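Long-range contact in putative acetyltransferase (PDB 4E2A), which probably transfers an acyl group, most likely acetyl, to an as yet undefined acceptor: residues Gly165-Lys169 and Asp197-Leu201. Sequence-based numbering, arbitrary orientation.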
ATOM      1  N   GLY B 165      -0.370 -11.965   5.202  1.00 31.93           N
ATOM      2  CA  GLY B 165      -1.541 -11.150   4.955  1.00 26.06           C
ATOM      3  C   GLY B 165      -2.509 -11.867   4.046  1.00 29.43           C
ATOM      4  O   GLY B 165      -2.096 -12.587   3.148  1.00 31.67           O
ATOM      5  N   VAL B 166      -3.804 -11.675   4.283  1.00 34.96           N
ATOM      6  CA  VAL B 166      -4.823 -12.261   3.427  1.00 35.14           C
ATOM      7  C   VAL B 166      -5.950 -11.249   3.209  1.00 34.59           C
ATOM      8  O   VAL B 166      -6.311 -10.501   4.116  1.00 34.78           O
ATOM      9  CB  VAL B 166      -5.405 -13.572   4.027  1.00 33.96           C
ATOM     10  CG1 VAL B 166      -6.113 -13.285   5.349  1.00 31.40           C
ATOM     11  CG2 VAL B 166      -6.360 -14.244   3.041  1.00 39.58           C
ATOM     12  N   TRP B 167      -6.489 -11.235   1.995  1.00 32.65           N
ATOM     13  CA  TRP B 167      -7.565 -10.327   1.621  1.00 35.25           C
ATOM     14  C   TRP B 167      -8.840 -10.651   2.403  1.00 38.66           C
ATOM     15  O   TRP B 167      -9.278 -11.802   2.434  1.00 32.93           O
ATOM     16  CB  TRP B 167      -7.833 -10.456   0.119  1.00 29.73           C
ATOM     17  CG  TRP B 167      -8.850  -9.490  -0.408  1.00 44.96           C
ATOM     18  CD1 TRP B 167      -9.206  -8.286   0.141  1.00 36.35           C
ATOM     19  CD2 TRP B 167      -9.656  -9.650  -1.581  1.00 37.86           C
ATOM     20  NE1 TRP B 167     -10.171  -7.685  -0.628  1.00 40.80           N
ATOM     21  CE2 TRP B 167     -10.477  -8.511  -1.690  1.00 41.34           C
ATOM     22  CE3 TRP B 167      -9.777 -10.656  -2.556  1.00 36.27           C
ATOM     23  CZ2 TRP B 167     -11.389  -8.335  -2.723  1.00 40.29           C
ATOM     24  CZ3 TRP B 167     -10.674 -10.486  -3.584  1.00 37.50           C
ATOM     25  CH2 TRP B 167     -11.472  -9.332  -3.664  1.00 50.94           C
ATOM     26  N   GLU B 168      -9.435  -9.634   3.025  1.00 30.94           N
ATOM     27  CA  GLU B 168     -10.683  -9.816   3.758  1.00 40.72           C
ATOM     28  C   GLU B 168     -11.716 -10.671   3.016  1.00 31.74           C
ATOM     29  O   GLU B 168     -12.507 -11.355   3.648  1.00 41.03           O
ATOM     30  CB  GLU B 168     -11.303  -8.464   4.110  1.00 46.81           C
ATOM     31  CG  GLU B 168     -12.490  -8.579   5.049  1.00 45.98           C
ATOM     32  CD  GLU B 168     -12.931  -7.237   5.615  1.00 65.38           C
ATOM     33  OE1 GLU B 168     -13.437  -6.392   4.833  1.00 66.28           O
ATOM     34  OE2 GLU B 168     -12.770  -7.034   6.841  1.00 51.97           O
ATOM     35  N   LYS B 169     -11.703 -10.635   1.687  1.00 40.54           N
ATOM     36  CA  LYS B 169     -12.713 -11.348   0.898  1.00 42.29           C
ATOM     37  C   LYS B 169     -12.321 -12.756   0.480  1.00 39.46           C
ATOM     38  O   LYS B 169     -13.128 -13.466  -0.125  1.00 40.62           O
ATOM     39  CB  LYS B 169     -13.087 -10.553  -0.356  1.00 42.33           C
ATOM     40  CG  LYS B 169     -14.336  -9.706  -0.215  1.00 51.96           C
ATOM     41  CD  LYS B 169     -14.253  -8.772   0.979  1.00 58.07           C
ATOM     42  CE  LYS B 169     -15.476  -7.864   1.031  1.00 76.72           C
ATOM     43  NZ  LYS B 169     -15.685  -7.123  -0.254  1.00 60.95           N
ATOM     44  N   ASP B 197     -10.715  -1.230   0.593  1.00 34.72           N
ATOM     45  CA  ASP B 197     -10.510  -2.635   0.916  1.00 40.88           C
ATOM     46  C   ASP B 197      -9.693  -2.867   2.177  1.00 50.28           C
ATOM     47  O   ASP B 197      -9.074  -1.942   2.715  1.00 44.70           O
ATOM     48  CB  ASP B 197      -9.889  -3.388  -0.260  1.00 42.22           C
ATOM     49  CG  ASP B 197     -10.933  -4.001  -1.167  1.00 44.23           C
ATOM     50  OD1 ASP B 197     -11.539  -5.021  -0.757  1.00 54.90           O
ATOM     51  OD2 ASP B 197     -11.152  -3.465  -2.277  1.00 40.87           O
ATOM     52  N   THR B 198      -9.700  -4.113   2.644  1.00 35.75           N
ATOM     53  CA  THR B 198      -8.995  -4.449   3.859  1.00 36.30           C
ATOM     54  C   THR B 198      -8.197  -5.731   3.716  1.00 37.51           C
ATOM     55  O   THR B 198      -8.648  -6.690   3.092  1.00 36.66           O
ATOM     56  CB  THR B 198      -9.962  -4.611   5.043  1.00 34.39           C
ATOM     57  OG1 THR B 198     -10.737  -3.410   5.210  1.00 39.78           O
ATOM     58  CG2 THR B 198      -9.184  -4.932   6.318  1.00 34.86           C
ATOM     59  N   ASP B 199      -7.000  -5.732   4.292  1.00 37.75           N
ATOM     60  CA  ASP B 199      -6.239  -6.963   4.457  1.00 38.43           C
ATOM     61  C   ASP B 199      -6.182  -7.323   5.922  1.00 36.91           C
ATOM     62  O   ASP B 199      -5.962  -6.455   6.784  1.00 36.44           O
ATOM     63  CB  ASP B 199      -4.814  -6.805   3.926  1.00 47.66           C
ATOM     64  CG  ASP B 199      -4.727  -6.971   2.420  1.00 54.30           C
ATOM     65  OD1 ASP B 199      -5.461  -7.820   1.866  1.00 51.16           O
ATOM     66  OD2 ASP B 199      -3.916  -6.252   1.792  1.00 59.50           O
ATOM     67  N   TRP B 200      -6.396  -8.601   6.208  1.00 37.38           N
ATOM     68  CA  TRP B 200      -6.198  -9.119   7.556  1.00 31.48           C
ATOM     69  C   TRP B 200      -4.788  -9.667   7.680  1.00 33.01           C
ATOM     70  O   TRP B 200      -4.279 -10.300   6.755  1.00 32.46           O
ATOM     71  CB  TRP B 200      -7.166 -10.260   7.867  1.00 40.56           C
ATOM     72  CG  TRP B 200      -8.615  -9.905   7.891  1.00 43.81           C
ATOM     73  CD1 TRP B 200      -9.171  -8.664   7.761  1.00 44.87           C
ATOM     74  CD2 TRP B 200      -9.705 -10.822   8.060  1.00 50.26           C
ATOM     75  NE1 TRP B 200     -10.545  -8.754   7.835  1.00 44.11           N
ATOM     76  CE2 TRP B 200     -10.893 -10.059   8.020  1.00 54.17           C
ATOM     77  CE3 TRP B 200      -9.786 -12.204   8.245  1.00 48.37           C
ATOM     78  CZ2 TRP B 200     -12.151 -10.650   8.160  1.00 55.94           C
ATOM     79  CZ3 TRP B 200     -11.034 -12.783   8.380  1.00 49.37           C
ATOM     80  CH2 TRP B 200     -12.200 -12.006   8.335  1.00 53.12           C
ATOM     81  N   LEU B 201      -4.173  -9.444   8.837  1.00 25.28           N
ATOM     82  CA  LEU B 201      -2.883 -10.044   9.149  1.00 26.67           C
ATOM     83  C   LEU B 201      -3.115 -11.211  10.096  1.00 33.33           C
ATOM     84  O   LEU B 201      -3.854 -11.081  11.062  1.00 27.26           O
ATOM     85  CB  LEU B 201      -1.932  -9.016   9.771  1.00 32.42           C
ATOM     86  CG  LEU B 201      -1.576  -7.814   8.879  1.00 33.02           C
ATOM     87  CD1 LEU B 201      -1.210  -8.249   7.472  1.00 40.90           C
ATOM     88  CD2 LEU B 201      -2.700  -6.803   8.835  1.00 54.52           C
TER
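In the C-terminal half of the GNAT sheet, the end of strand 161-167 pairs antiparallel with strand 195-205, and Val166 and Trp200 form the hydrogen-bonded pair. Val166 N reaches Trp200 O at 2.9 Å and Trp200 N returns to Val166 O at 2.8 Å. A further backbone bond, from Glu168 N to Thr198 O (3.0 Å), carries the pairing into the turn that follows the strand.

Two indole N-H groups, on residues that start from opposite sheet faces, each bond a carboxylate: Trp167 that of Asp197 on the partner strand, Trp200 that of Glu168 just past the strand end. CG of Trp167, anti to the backbone N (chi1 -175°), stands beside its own carbonyl carbon, and Trp167 NE1 meets Asp197 OD1 at 3.0 Å; the oxygen lies in the ring plane but is approached from above the carboxylate plane. Thr198 O sits at the same edge, 3.4 Å from Trp167 CD1, and Lys169 CB covers one ring face.

The Trp200 indole, starting from the Val166 face, is crossed obliquely by the Glu168 side chain, the carboxylate plane 85° from the ring. Trp200 NE1 bonds to the anti side of Glu168 OE2 at 3.0 Å, somewhat out of the carboxylate plane and tilted from the ring plane, and Glu168 CA lies over the five-membered ring in a CH-pi contact.

Helix 171-179 packs against Val166 and Trp200 through Gln174, whereas strand 183-192 flanks 197-201 on its other edge, where Ser189 hydrogen-bonds Thr198 OG1. The second subunit adds Gly193 against Trp167 and Val192 against Asp197 at the dimer interface.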